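Local coordinates for uncharacterized protein (Legionella longbeachae NSW150, PDB 4JZA) that probably removes the 3-phosphate from phosphatidylinositol 3-phosphate, a phosphoinositide phosphatase activity linked to lipid metabolism in the pathogen's interaction with its host, at residues Glu322-Gly327 against Lys332-Phe337; Glu133-Met138 against Arg343-Pro348; Arg591-Val596 against Pro627-Ala632; Thr621-Leu626 against Glu633-Leu638. All blocks are in the same frame, centred on the assembly; numbering follows the deposited sequence.

How the contacts relate
Following the chain, contact 2 opens on helix 122-140 and closes 205 residues later in the loop before strand 352-359. Contact 1 nests inside that long loop, folding the chain after helix 315-325 back on it; the two contacts touch, Val324 CG2 of contact 1 packing 3.7 Å from Tyr135 O of contact 2. Contacts 3 and 4 come later, in series. They cross: 591-596 opens first, 621-626 second, then helix 628-637 closes contact 3 and next contact 4. Their centres lie about 8 Å apart, those of contacts 1 and 3 about 43 Å. Contacts 1 and 2 join helices 122-140 and 315-325 to the loop before strand 352-359; contacts 3 and 4 join helices 587-602, 622-625 and 628-637.

Contact 1: residues Glu322-Gly327 against Lys332-Phe337; sequences EHVLKG and KDAVSF
Ala334 turns its CB toward helix 315-325, where it meets a methyl group from each of two successive residues, Val324 and Leu325. This is the tight part of the contact. The Ala334 CB lies 3.4 Å from Val324 CG1 and is also reached by Leu325 CD2 at 3.8 Å. Backbone spacing agrees with such close apposition, the CA atoms of Leu325 and Ala334 being 5.5 Å apart. Val324 sends CG1 across because that branch stands anti to the backbone N (chi1 171°). Leu325 starts out alongside the other segment rather than at it, and brings only the end of its chain, through CD2, to the alanine. All three touching residues are buried, no hydrogen bond joins the segments, and the interface is small, 125 Å² summed over both sides.

On the more exposed side nothing crosses between the segments; the polar groups pair within their own segments. Lys326 runs back along its own helix to Glu322, with NZ 2.8 Å from OE1 in a salt bridge that uses the anti lone pair of that oxygen; Glu322 OE2 pairs with Lys188. Lys332 NZ and Asp333 OD1 make a long salt bridge at 3.7 Å; Asp333 OD1 also takes a weak hydrogen bond from Met1 N.

Val324 also packs on Phe58 of helix 41-62 and on Met138 of helix 122-140, while Leu325 rests on Leu178 of helix 172-183. Val335, from the turn, packs on the same Met138 and Leu178. The helix end and the turn after it thus lie against these three helices, ahead of strand 352-359.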
loop_
_atom_site.group_PDB
_atom_site.type_symbol
_atom_site.label_atom_id
_atom_site.label_comp_id
_atom_site.label_asym_id
_atom_site.label_seq_id
_atom_site.Cartn_x
_atom_site.Cartn_y
_atom_site.Cartn_z
ATOM N N GLU A 322 -8.210 13.241 -4.213
ATOM C CA GLU A 322 -9.230 14.025 -4.867
ATOM C C GLU A 322 -10.469 13.175 -5.149
ATOM O O GLU A 322 -11.580 13.591 -4.885
ATOM C CB GLU A 322 -8.690 14.635 -6.167
ATOM C CG GLU A 322 -9.749 15.179 -7.137
ATOM C CD GLU A 322 -9.165 15.702 -8.449
ATOM O OE1 GLU A 322 -9.933 16.057 -9.361
ATOM O OE2 GLU A 322 -7.928 15.765 -8.587
ATOM N N HIS A 323 -10.291 11.976 -5.652
ATOM C CA HIS A 323 -11.441 11.221 -6.088
ATOM C C HIS A 323 -12.327 10.761 -4.934
ATOM O O HIS A 323 -13.533 10.638 -5.091
ATOM C CB HIS A 323 -10.987 10.019 -6.868
ATOM C CG HIS A 323 -12.110 9.253 -7.486
ATOM N ND1 HIS A 323 -12.807 9.708 -8.589
ATOM C CD2 HIS A 323 -12.645 8.045 -7.176
ATOM C CE1 HIS A 323 -13.722 8.814 -8.932
ATOM N NE2 HIS A 323 -13.636 7.790 -8.099
ATOM N N VAL A 324 -11.717 10.480 -3.792
ATOM C CA VAL A 324 -12.444 10.101 -2.581
ATOM C C VAL A 324 -13.103 11.299 -1.958
ATOM O O VAL A 324 -14.238 11.159 -1.522
ATOM C CB VAL A 324 -11.524 9.483 -1.518
ATOM C CG1 VAL A 324 -12.241 9.295 -0.214
ATOM C CG2 VAL A 324 -11.042 8.126 -1.963
ATOM N N LEU A 325 -12.399 12.453 -1.903
ATOM C CA LEU A 325 -12.924 13.692 -1.300
ATOM C C LEU A 325 -14.105 14.186 -2.085
ATOM O O LEU A 325 -15.069 14.737 -1.560
ATOM C CB LEU A 325 -11.870 14.792 -1.237
ATOM C CG LEU A 325 -10.845 14.673 -0.115
ATOM C CD1 LEU A 325 -9.763 15.736 -0.220
ATOM C CD2 LEU A 325 -11.491 14.836 1.218
ATOM N N LYS A 326 -13.996 14.031 -3.381
ATOM C CA LYS A 326 -15.025 14.506 -4.300
ATOM C C LYS A 326 -16.364 13.720 -4.083
ATOM O O LYS A 326 -17.439 14.167 -4.470
ATOM C CB LYS A 326 -14.487 14.373 -5.721
ATOM C CG LYS A 326 -14.929 15.399 -6.719
ATOM C CD LYS A 326 -14.327 15.101 -8.093
ATOM C CE LYS A 326 -13.089 15.935 -8.341
ATOM N NZ LYS A 326 -12.697 15.849 -9.778
ATOM N N GLY A 327 -16.303 12.569 -3.433
ATOM C CA GLY A 327 -17.499 11.774 -3.293
ATOM C C GLY A 327 -18.203 11.897 -1.947
ATOM O O GLY A 327 -19.053 11.093 -1.610
ATOM N N LYS A 332 -14.908 14.078 6.539
ATOM C CA LYS A 332 -14.552 13.000 7.447
ATOM C C LYS A 332 -14.927 11.613 6.925
ATOM O O LYS A 332 -14.252 10.619 7.210
ATOM C CB LYS A 332 -15.090 13.257 8.855
ATOM C CG LYS A 332 -16.570 13.042 9.099
ATOM C CD LYS A 332 -16.907 13.492 10.533
ATOM C CE LYS A 332 -18.400 13.392 10.895
ATOM N NZ LYS A 332 -19.100 12.209 10.295
ATOM N N ASP A 333 -15.946 11.555 6.095
ATOM C CA ASP A 333 -16.310 10.305 5.447
ATOM C C ASP A 333 -15.356 9.831 4.361
ATOM O O ASP A 333 -15.480 8.710 3.862
ATOM C CB ASP A 333 -17.707 10.439 4.875
ATOM C CG ASP A 333 -18.742 10.657 5.953
ATOM O OD1 ASP A 333 -18.447 10.425 7.141
ATOM O OD2 ASP A 333 -19.848 11.080 5.607
ATOM N N ALA A 334 -14.430 10.683 3.958
ATOM C CA ALA A 334 -13.416 10.273 3.030
ATOM C C ALA A 334 -12.235 9.611 3.757
ATOM O O ALA A 334 -11.358 9.042 3.114
ATOM C CB ALA A 334 -12.910 11.482 2.276
ATOM N N VAL A 335 -12.146 9.747 5.074
ATOM C CA VAL A 335 -10.957 9.287 5.763
ATOM C C VAL A 335 -11.298 8.548 7.057
ATOM O O VAL A 335 -10.638 8.748 8.092
ATOM C CB VAL A 335 -9.979 10.442 6.024
ATOM C CG1 VAL A 335 -9.347 10.931 4.711
ATOM C CG2 VAL A 335 -10.672 11.564 6.727
ATOM N N SER A 336 -12.311 7.670 6.988
ATOM C CA SER A 336 -12.796 7.025 8.183
ATOM C C SER A 336 -11.907 5.912 8.684
ATOM O O SER A 336 -12.062 5.468 9.816
ATOM C CB SER A 336 -14.211 6.511 7.992
ATOM O OG SER A 336 -14.237 5.354 7.204
ATOM N N PHE A 337 -10.970 5.483 7.845
ATOM C CA PHE A 337 -10.159 4.274 8.052
ATOM C C PHE A 337 -9.056 4.280 7.028
ATOM O O PHE A 337 -9.302 4.590 5.892
ATOM C CB PHE A 337 -11.016 3.049 7.778
ATOM C CG PHE A 337 -10.238 1.827 7.368
ATOM C CD1 PHE A 337 -9.230 1.330 8.169
ATOM C CD2 PHE A 337 -10.537 1.144 6.179
ATOM C CE1 PHE A 337 -8.538 0.179 7.841
ATOM C CE2 PHE A 337 -9.847 -0.013 5.841
ATOM C CZ PHE A 337 -8.851 -0.494 6.674
#

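Contact 2: residues Glu133-Met138 against Arg343-Pro348; sequences EQYALM and RTLPLP
Tyr135, Met138 and Leu345 form a buried, mainly apolar contact between helix 122-140 and the irregular loop leading into strand 352-359, with 141 Å² buried. Leu345 is the centre of it. Its CD1 lies 4.0 Å from the selenium (SE) of Met138, which is present as selenomethionine, and 4.3 Å from Tyr135 CE2, approaching that ring obliquely. The Met138 chain leaves the helix with CG anti to the backbone N (chi1 -167°), and an extended chi2 carries SE out to Leu345; the bend at chi3 (70°) turns only CE, toward Ala334. The tyrosine and leucine side chains reach toward each other from the helix and the loop, and Tyr135 OH lies 4.0 Å from Leu345 CD2.

The polar edge is joined indirectly. Tyr135 OH and Thr344 OG1 are 3.8 Å apart and make no hydrogen bond to each other; each is instead hydrogen-bonded to Gln317 OE1, a residue of helix 315-325 that therefore bridges helix and loop. Just beyond Leu345, Pro346 is the centre of an inverse gamma turn.

Around the contact, Trp309 of helix 308-311 packs on Leu345, Phe58 of helix 41-62 lies against Tyr135, and helix 388-402 flanks the loop at Pro346 and Pro348.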
loop_
_atom_site.group_PDB
_atom_site.type_symbol
_atom_site.label_atom_id
_atom_site.label_comp_id
_atom_site.label_asym_id
_atom_site.label_seq_id
_atom_site.Cartn_x
_atom_site.Cartn_y
_atom_site.Cartn_z
ATOM N N GLU A 133 -5.812 0.603 -4.670
ATOM C CA GLU A 133 -6.594 -0.244 -3.785
ATOM C C GLU A 133 -6.732 0.369 -2.384
ATOM O O GLU A 133 -7.775 0.286 -1.769
ATOM C CB GLU A 133 -5.952 -1.613 -3.660
ATOM C CG GLU A 133 -6.865 -2.615 -2.971
ATOM C CD GLU A 133 -6.151 -3.852 -2.443
ATOM O OE1 GLU A 133 -6.898 -4.812 -2.219
ATOM O OE2 GLU A 133 -4.900 -3.879 -2.248
ATOM N N GLN A 134 -5.665 0.971 -1.881
ATOM C CA GLN A 134 -5.671 1.560 -0.564
ATOM C C GLN A 134 -6.675 2.679 -0.445
ATOM O O GLN A 134 -7.439 2.710 0.489
ATOM C CB GLN A 134 -4.280 2.125 -0.288
ATOM C CG GLN A 134 -3.149 1.102 -0.140
ATOM C CD GLN A 134 -1.829 1.803 0.007
ATOM O OE1 GLN A 134 -1.808 2.927 0.254
ATOM N NE2 GLN A 134 -0.782 1.165 -0.042
ATOM N N TYR A 135 -6.648 3.612 -1.400
ATOM C CA TYR A 135 -7.615 4.713 -1.463
ATOM C C TYR A 135 -9.028 4.153 -1.728
ATOM O O TYR A 135 -9.983 4.641 -1.116
ATOM C CB TYR A 135 -7.239 5.782 -2.487
ATOM C CG TYR A 135 -6.197 6.725 -1.993
ATOM C CD1 TYR A 135 -4.869 6.455 -2.173
ATOM C CD2 TYR A 135 -6.536 7.915 -1.383
ATOM C CE1 TYR A 135 -3.895 7.313 -1.714
ATOM C CE2 TYR A 135 -5.574 8.786 -0.920
ATOM C CZ TYR A 135 -4.260 8.456 -1.086
ATOM O OH TYR A 135 -3.281 9.270 -0.636
ATOM N N ALA A 136 -9.188 3.123 -2.551
ATOM C CA ALA A 136 -10.547 2.528 -2.659
ATOM C C ALA A 136 -11.073 2.050 -1.320
ATOM O O ALA A 136 -12.276 2.202 -1.026
ATOM C CB ALA A 136 -10.625 1.340 -3.636
ATOM N N LEU A 137 -10.168 1.457 -0.523
ATOM C CA LEU A 137 -10.525 0.952 0.801
ATOM C C LEU A 137 -10.813 2.072 1.826
ATOM O O LEU A 137 -11.725 1.919 2.650
ATOM C CB LEU A 137 -9.441 0.026 1.346
ATOM C CG LEU A 137 -9.272 -1.291 0.606
ATOM C CD1 LEU A 137 -7.977 -1.957 1.072
ATOM C CD2 LEU A 137 -10.468 -2.235 0.771
HETATM N N MSE A 138 -10.028 3.156 1.795
HETATM C CA MSE A 138 -10.274 4.285 2.667
HETATM C C MSE A 138 -11.677 4.802 2.446
HETATM O O MSE A 138 -12.458 5.002 3.384
HETATM C CB MSE A 138 -9.271 5.348 2.313
HETATM C CG MSE A 138 -9.273 6.405 3.374
HETATM SE SE MSE A 138 -7.906 7.745 3.034
HETATM C CE MSE A 138 -8.634 8.667 1.440
ATOM N N ARG A 343 0.549 4.890 4.389
ATOM C CA ARG A 343 1.213 5.767 5.363
ATOM C C ARG A 343 1.696 7.112 4.825
ATOM O O ARG A 343 2.685 7.679 5.333
ATOM C CB ARG A 343 2.333 4.951 6.011
ATOM C CG ARG A 343 1.825 3.568 6.387
ATOM C CD ARG A 343 0.820 3.697 7.521
ATOM N NE ARG A 343 1.586 3.797 8.742
ATOM C CZ ARG A 343 1.696 4.872 9.452
ATOM N NH1 ARG A 343 1.008 5.932 9.141
ATOM N NH2 ARG A 343 2.467 4.876 10.504
ATOM N N THR A 344 0.990 7.609 3.795
ATOM C CA THR A 344 1.295 8.868 3.144
ATOM C C THR A 344 0.450 10.061 3.652
ATOM O O THR A 344 0.724 11.214 3.300
ATOM C CB THR A 344 1.090 8.746 1.631
ATOM O OG1 THR A 344 -0.213 8.252 1.349
ATOM C CG2 THR A 344 2.075 7.814 1.049
ATOM N N LEU A 345 -0.559 9.787 4.486
ATOM C CA LEU A 345 -1.391 10.835 5.051
ATOM C C LEU A 345 -1.191 10.819 6.565
ATOM O O LEU A 345 -0.992 9.769 7.182
ATOM C CB LEU A 345 -2.843 10.582 4.705
ATOM C CG LEU A 345 -3.193 10.427 3.212
ATOM C CD1 LEU A 345 -4.652 9.997 3.067
ATOM C CD2 LEU A 345 -3.010 11.732 2.472
ATOM N N PRO A 346 -1.228 11.998 7.190
ATOM C CA PRO A 346 -0.813 12.111 8.577
ATOM C C PRO A 346 -1.918 11.811 9.574
ATOM O O PRO A 346 -2.259 12.631 10.387
ATOM C CB PRO A 346 -0.352 13.568 8.667
ATOM C CG PRO A 346 -1.199 14.283 7.691
ATOM C CD PRO A 346 -1.515 13.314 6.589
ATOM N N LEU A 347 -2.452 10.620 9.492
ATOM C CA LEU A 347 -3.371 10.108 10.490
ATOM C C LEU A 347 -3.224 8.610 10.558
ATOM O O LEU A 347 -2.796 7.987 9.627
ATOM C CB LEU A 347 -4.807 10.481 10.158
ATOM C CG LEU A 347 -5.516 9.812 8.984
ATOM C CD1 LEU A 347 -6.978 10.224 8.997
ATOM C CD2 LEU A 347 -4.857 10.221 7.688
ATOM N N PRO A 348 -3.550 8.021 11.672
ATOM C CA PRO A 348 -3.172 6.615 11.945
ATOM C C PRO A 348 -3.878 5.556 11.152
ATOM O O PRO A 348 -5.097 5.644 10.871
ATOM C CB PRO A 348 -3.593 6.400 13.397
ATOM C CG PRO A 348 -3.881 7.747 13.938
ATOM C CD PRO A 348 -4.237 8.640 12.815
#

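Contact 3: residues Arg591-Val596 against Pro627-Ala632; sequences RFVSLV and PEDIAA
Helix segments 591-596 and 628-632 pass with their axes 9.4 Å apart at closest, and their N-to-C directions differ by 53° (signed crossing angle -53°). Val593 and Ile630 have the nearest CA pair, at 5.6 Å. Both valines point from the first helix at the second, one turn apart, and Ile630 receives both. Val596 CG1 comes 3.5 Å from Ile630 CG2, the two side chains crossing at about a right angle. Val593 divides its branches: CG2 packs 4.0 Å from Ile630 CG1, while CG1 lies 3.8 Å from the backbone Asp629 O.

Asp629 stands at the border of this apolar patch. With chi1 at 50° its carboxylate sits between backbone N and carbonyl carbon, where OD2 is 3.8 Å from Val593 CG2 without a polar bond to the segment. Its polar partner is Arg589, whose NE forms a salt bridge with OD2, from the preceding turn of the valine helix. The other Val596 methyl, CG2, sits 3.8 Å above one face of the Phe592 ring, offset toward its rim, and both residues also pack on Ala566 of helix 556-574.

The arrangement is an inclined helix-helix interface with an aliphatic interior and a charged margin, joining helices 587-602 and 628-637 within an all-helical part of the chain.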
loop_
_atom_site.group_PDB
_atom_site.type_symbol
_atom_site.label_atom_id
_atom_site.label_comp_id
_atom_site.label_asym_id
_atom_site.label_seq_id
_atom_site.Cartn_x
_atom_site.Cartn_y
_atom_site.Cartn_z
ATOM N N ARG A 591 -2.394 -26.461 28.719
ATOM C CA ARG A 591 -3.672 -25.756 28.755
ATOM C C ARG A 591 -3.660 -24.340 28.242
ATOM O O ARG A 591 -4.697 -23.801 27.815
ATOM C CB ARG A 591 -4.142 -25.704 30.166
ATOM C CG ARG A 591 -4.726 -27.016 30.590
ATOM C CD ARG A 591 -4.840 -26.938 32.078
ATOM N NE ARG A 591 -5.705 -27.957 32.616
ATOM C CZ ARG A 591 -5.913 -28.103 33.912
ATOM N NH1 ARG A 591 -5.305 -27.291 34.787
ATOM N NH2 ARG A 591 -6.724 -29.061 34.330
ATOM N N PHE A 592 -2.490 -23.736 28.366
ATOM C CA PHE A 592 -2.255 -22.432 27.834
ATOM C C PHE A 592 -2.114 -22.548 26.313
ATOM O O PHE A 592 -2.759 -21.817 25.549
ATOM C CB PHE A 592 -1.003 -21.816 28.494
ATOM C CG PHE A 592 -0.673 -20.442 27.984
ATOM C CD1 PHE A 592 -1.568 -19.419 28.166
ATOM C CD2 PHE A 592 0.507 -20.191 27.283
ATOM C CE1 PHE A 592 -1.301 -18.155 27.690
ATOM C CE2 PHE A 592 0.780 -18.918 26.806
ATOM C CZ PHE A 592 -0.124 -17.893 27.023
ATOM N N VAL A 593 -1.296 -23.502 25.886
ATOM C CA VAL A 593 -1.096 -23.757 24.482
ATOM C C VAL A 593 -2.431 -24.001 23.803
ATOM O O VAL A 593 -2.667 -23.546 22.676
ATOM C CB VAL A 593 -0.110 -24.917 24.253
ATOM C CG1 VAL A 593 0.002 -25.314 22.778
ATOM C CG2 VAL A 593 1.282 -24.512 24.731
ATOM N N SER A 594 -3.321 -24.700 24.478
ATOM C CA SER A 594 -4.626 -24.950 23.886
ATOM C C SER A 594 -5.417 -23.653 23.616
ATOM O O SER A 594 -6.041 -23.494 22.556
ATOM C CB SER A 594 -5.444 -25.880 24.772
ATOM O OG SER A 594 -6.485 -26.457 24.002
ATOM N N LEU A 595 -5.371 -22.742 24.586
ATOM C CA LEU A 595 -6.018 -21.453 24.467
ATOM C C LEU A 595 -5.380 -20.637 23.372
ATOM O O LEU A 595 -6.104 -20.111 22.534
ATOM C CB LEU A 595 -5.964 -20.665 25.776
ATOM C CG LEU A 595 -6.877 -21.252 26.856
ATOM C CD1 LEU A 595 -6.404 -20.821 28.242
ATOM C CD2 LEU A 595 -8.335 -20.886 26.606
ATOM N N VAL A 596 -4.049 -20.549 23.348
ATOM C CA VAL A 596 -3.398 -19.819 22.269
ATOM C C VAL A 596 -3.769 -20.364 20.910
ATOM O O VAL A 596 -4.144 -19.600 19.990
ATOM C CB VAL A 596 -1.881 -19.850 22.332
ATOM C CG1 VAL A 596 -1.314 -19.156 21.108
ATOM C CG2 VAL A 596 -1.421 -19.083 23.549
ATOM N N PRO A 627 6.360 -19.610 19.832
ATOM C CA PRO A 627 7.109 -20.688 20.469
ATOM C C PRO A 627 6.868 -22.046 19.806
ATOM O O PRO A 627 5.791 -22.289 19.279
ATOM C CB PRO A 627 6.519 -20.702 21.877
ATOM C CG PRO A 627 6.081 -19.285 22.133
ATOM C CD PRO A 627 5.612 -18.788 20.804
ATOM N N GLU A 628 7.837 -22.946 19.866
ATOM C CA GLU A 628 7.722 -24.200 19.139
ATOM C C GLU A 628 6.466 -25.011 19.479
ATOM O O GLU A 628 5.829 -25.552 18.582
ATOM C CB GLU A 628 9.006 -25.054 19.247
ATOM C CG GLU A 628 9.891 -24.961 18.008
ATOM C CD GLU A 628 9.104 -25.332 16.742
ATOM O OE1 GLU A 628 8.649 -26.517 16.686
ATOM O OE2 GLU A 628 8.897 -24.438 15.841
ATOM N N ASP A 629 6.094 -25.107 20.750
ATOM C CA ASP A 629 4.978 -25.991 21.116
ATOM C C ASP A 629 3.612 -25.493 20.655
ATOM O O ASP A 629 2.741 -26.301 20.320
ATOM C CB ASP A 629 4.955 -26.364 22.602
ATOM C CG ASP A 629 5.084 -25.160 23.556
ATOM O OD1 ASP A 629 5.275 -24.047 23.022
ATOM O OD2 ASP A 629 5.013 -25.344 24.828
ATOM N N ILE A 630 3.443 -24.178 20.573
ATOM C CA ILE A 630 2.211 -23.584 20.026
ATOM C C ILE A 630 2.111 -23.761 18.509
ATOM O O ILE A 630 1.091 -24.158 17.954
ATOM C CB ILE A 630 2.141 -22.087 20.342
ATOM C CG1 ILE A 630 2.049 -21.883 21.865
ATOM C CG2 ILE A 630 0.934 -21.452 19.673
ATOM C CD1 ILE A 630 2.319 -20.470 22.342
ATOM N N ALA A 631 3.204 -23.469 17.844
ATOM C CA ALA A 631 3.261 -23.650 16.421
ATOM C C ALA A 631 2.974 -25.110 16.096
ATOM O O ALA A 631 2.155 -25.410 15.235
ATOM C CB ALA A 631 4.626 -23.209 15.873
ATOM N N ALA A 632 3.623 -26.011 16.809
ATOM C CA ALA A 632 3.432 -27.454 16.575
ATOM C C ALA A 632 2.010 -27.940 16.834
ATOM O O ALA A 632 1.482 -28.746 16.110
ATOM C CB ALA A 632 4.414 -28.258 17.420
#

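Contact 4: residues Thr621-Leu626 against Glu633-Leu638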
loop_
_atom_site.group_PDB
_atom_site.type_symbol
_atom_site.label_atom_id
_atom_site.label_comp_id
_atom_site.label_asym_id
_atom_site.label_seq_id
_atom_site.Cartn_x
_atom_site.Cartn_y
_atom_site.Cartn_z
ATOM N N THR A 621 4.928 -14.516 9.219
ATOM C CA THR A 621 6.036 -15.238 9.828
ATOM C C THR A 621 5.685 -15.854 11.198
ATOM O O THR A 621 6.386 -15.681 12.153
ATOM C CB THR A 621 7.229 -14.239 9.802
ATOM O OG1 THR A 621 7.992 -14.460 8.630
ATOM C CG2 THR A 621 8.124 -14.424 10.798
ATOM N N PRO A 622 4.572 -16.599 11.302
ATOM C CA PRO A 622 4.188 -17.100 12.618
ATOM C C PRO A 622 5.216 -18.009 13.281
ATOM O O PRO A 622 5.375 -17.969 14.498
ATOM C CB PRO A 622 2.915 -17.913 12.331
ATOM C CG PRO A 622 2.417 -17.428 11.018
ATOM C CD PRO A 622 3.644 -17.075 10.261
ATOM N N GLU A 623 5.861 -18.855 12.485
ATOM C CA GLU A 623 6.834 -19.819 13.001
ATOM C C GLU A 623 8.083 -19.114 13.548
ATOM O O GLU A 623 8.834 -19.698 14.323
ATOM C CB GLU A 623 7.217 -20.874 11.945
ATOM C CG GLU A 623 6.195 -21.996 11.796
ATOM C CD GLU A 623 6.367 -22.865 10.544
ATOM O OE1 GLU A 623 6.930 -22.390 9.549
ATOM O OE2 GLU A 623 5.898 -24.025 10.525
ATOM N N TRP A 624 8.303 -17.854 13.209
ATOM C CA TRP A 624 9.393 -17.156 13.860
ATOM C C TRP A 624 8.990 -16.613 15.215
ATOM O O TRP A 624 9.772 -16.688 16.132
ATOM C CB TRP A 624 9.916 -16.015 13.016
ATOM C CG TRP A 624 10.951 -15.245 13.696
ATOM C CD1 TRP A 624 10.919 -13.935 13.993
ATOM C CD2 TRP A 624 12.198 -15.737 14.179
ATOM N NE1 TRP A 624 12.074 -13.558 14.638
ATOM C CE2 TRP A 624 12.877 -14.652 14.753
ATOM C CE3 TRP A 624 12.816 -16.994 14.164
ATOM C CZ2 TRP A 624 14.116 -14.778 15.327
ATOM C CZ3 TRP A 624 14.039 -17.121 14.723
ATOM C CH2 TRP A 624 14.680 -16.022 15.323
ATOM N N TYR A 625 7.777 -16.062 15.311
ATOM C CA TYR A 625 7.298 -15.303 16.496
ATOM C C TYR A 625 6.647 -16.194 17.574
ATOM O O TYR A 625 6.526 -15.785 18.775
ATOM C CB TYR A 625 6.302 -14.207 16.061
ATOM C CG TYR A 625 6.939 -13.157 15.216
ATOM C CD1 TYR A 625 7.977 -12.390 15.722
ATOM C CD2 TYR A 625 6.551 -12.933 13.882
ATOM C CE1 TYR A 625 8.619 -11.441 14.949
ATOM C CE2 TYR A 625 7.170 -11.950 13.097
ATOM C CZ TYR A 625 8.226 -11.206 13.643
ATOM O OH TYR A 625 8.916 -10.214 12.948
ATOM N N LEU A 626 6.185 -17.378 17.150
ATOM C CA LEU A 626 5.496 -18.289 18.050
ATOM C C LEU A 626 6.520 -19.210 18.599
ATOM O O LEU A 626 7.446 -19.572 17.919
ATOM C CB LEU A 626 4.432 -19.111 17.323
ATOM C CG LEU A 626 3.144 -18.418 16.846
ATOM C CD1 LEU A 626 2.293 -19.351 15.993
ATOM C CD2 LEU A 626 2.333 -17.938 18.035
ATOM N N GLU A 633 1.398 -27.442 17.876
ATOM C CA GLU A 633 0.021 -27.786 18.141
ATOM C C GLU A 633 -0.909 -27.308 17.024
ATOM O O GLU A 633 -1.806 -28.041 16.604
ATOM C CB GLU A 633 -0.401 -27.178 19.489
ATOM C CG GLU A 633 -1.863 -27.421 19.886
ATOM C CD GLU A 633 -2.188 -28.887 20.125
ATOM O OE1 GLU A 633 -1.266 -29.726 20.087
ATOM O OE2 GLU A 633 -3.372 -29.196 20.370
ATOM N N ILE A 634 -0.701 -26.075 16.536
ATOM C CA ILE A 634 -1.529 -25.554 15.443
ATOM C C ILE A 634 -1.340 -26.409 14.195
ATOM O O ILE A 634 -2.331 -26.805 13.535
ATOM C CB ILE A 634 -1.182 -24.123 15.094
ATOM C CG1 ILE A 634 -1.558 -23.212 16.263
ATOM C CG2 ILE A 634 -1.946 -23.693 13.839
ATOM C CD1 ILE A 634 -0.818 -21.885 16.293
ATOM N N ARG A 635 -0.065 -26.675 13.872
ATOM C CA ARG A 635 0.290 -27.487 12.728
ATOM C C ARG A 635 -0.386 -28.832 12.756
ATOM O O ARG A 635 -0.856 -29.313 11.734
ATOM C CB ARG A 635 1.806 -27.671 12.616
ATOM C CG ARG A 635 2.614 -26.569 11.895
ATOM C CD ARG A 635 4.080 -26.970 11.908
ATOM N NE ARG A 635 4.972 -25.933 12.398
ATOM C CZ ARG A 635 5.802 -26.065 13.432
ATOM N NH1 ARG A 635 5.841 -27.176 14.126
ATOM N NH2 ARG A 635 6.594 -25.054 13.803
ATOM N N LYS A 636 -0.429 -29.447 13.923
ATOM C CA LYS A 636 -0.936 -30.796 14.027
ATOM C C LYS A 636 -2.452 -30.754 14.061
ATOM O O LYS A 636 -3.115 -31.538 13.408
ATOM C CB LYS A 636 -0.291 -31.531 15.219
ATOM C CG LYS A 636 1.217 -31.792 14.964
ATOM C CD LYS A 636 1.952 -32.581 16.049
ATOM C CE LYS A 636 1.980 -31.865 17.401
ATOM N NZ LYS A 636 2.761 -32.634 18.409
ATOM N N ARG A 637 -3.034 -29.792 14.739
ATOM C CA ARG A 637 -4.485 -29.669 14.664
ATOM C C ARG A 637 -5.032 -29.531 13.218
ATOM O O ARG A 637 -6.143 -30.021 12.903
ATOM C CB ARG A 637 -4.930 -28.471 15.494
ATOM C CG ARG A 637 -4.985 -28.724 16.989
ATOM C CD ARG A 637 -5.430 -27.439 17.639
ATOM N NE ARG A 637 -5.378 -27.385 19.089
ATOM C CZ ARG A 637 -6.012 -26.464 19.793
ATOM N NH1 ARG A 637 -6.762 -25.572 19.177
ATOM N NH2 ARG A 637 -5.922 -26.445 21.118
ATOM N N LEU A 638 -4.271 -28.843 12.361
ATOM C CA LEU A 638 -4.635 -28.665 10.960
ATOM C C LEU A 638 -4.074 -29.744 10.042
ATOM O O LEU A 638 -4.360 -29.734 8.860
ATOM C CB LEU A 638 -4.141 -27.299 10.483
ATOM C CG LEU A 638 -4.829 -26.086 11.114
ATOM C CD1 LEU A 638 -4.066 -24.823 10.797
ATOM C CD2 LEU A 638 -6.232 -25.963 10.589
#
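Arg635 and Glu623 carry the polar half of this contact, a salt bridge from helix 628-637 to the short helix 622-625. Arg635 NE donates to Glu623 OE2 over 2.8 Å with an N-H...O angle of 142°, a bent bond that meets the anti lone pair of the oxygen. The carboxylate and guanidinium planes stand 58° apart, and OE2 is tilted 24° from the guanidinium plane, so the groups do not pair flat with two parallel bonds. Both have second partners: Glu623 OE1 is bridged to Lys645 NZ, and Arg635 NH2 to Glu628 OE2. Each charged group is thus held from two directions, which probably limits its rotation.

A second ion pair lies within the helix, where Arg637 NE bonds Glu633 OE2 at 3.0 Å. The remaining nitrogens of that arginine are also engaged, NH1 by Asp598 OD1 and NH2 probably by Ser594 O, both on helix 587-602.

The apolar half is small: Leu626 CD1 and Ile634 CD1 touch at 4.0 Å, their side chains crossing at about a right angle. Helix 622-625 and helix 628-637 follow one another across a short connection at Leu626 and Pro627, and are joined by a buried aliphatic contact and a partly exposed salt bridge.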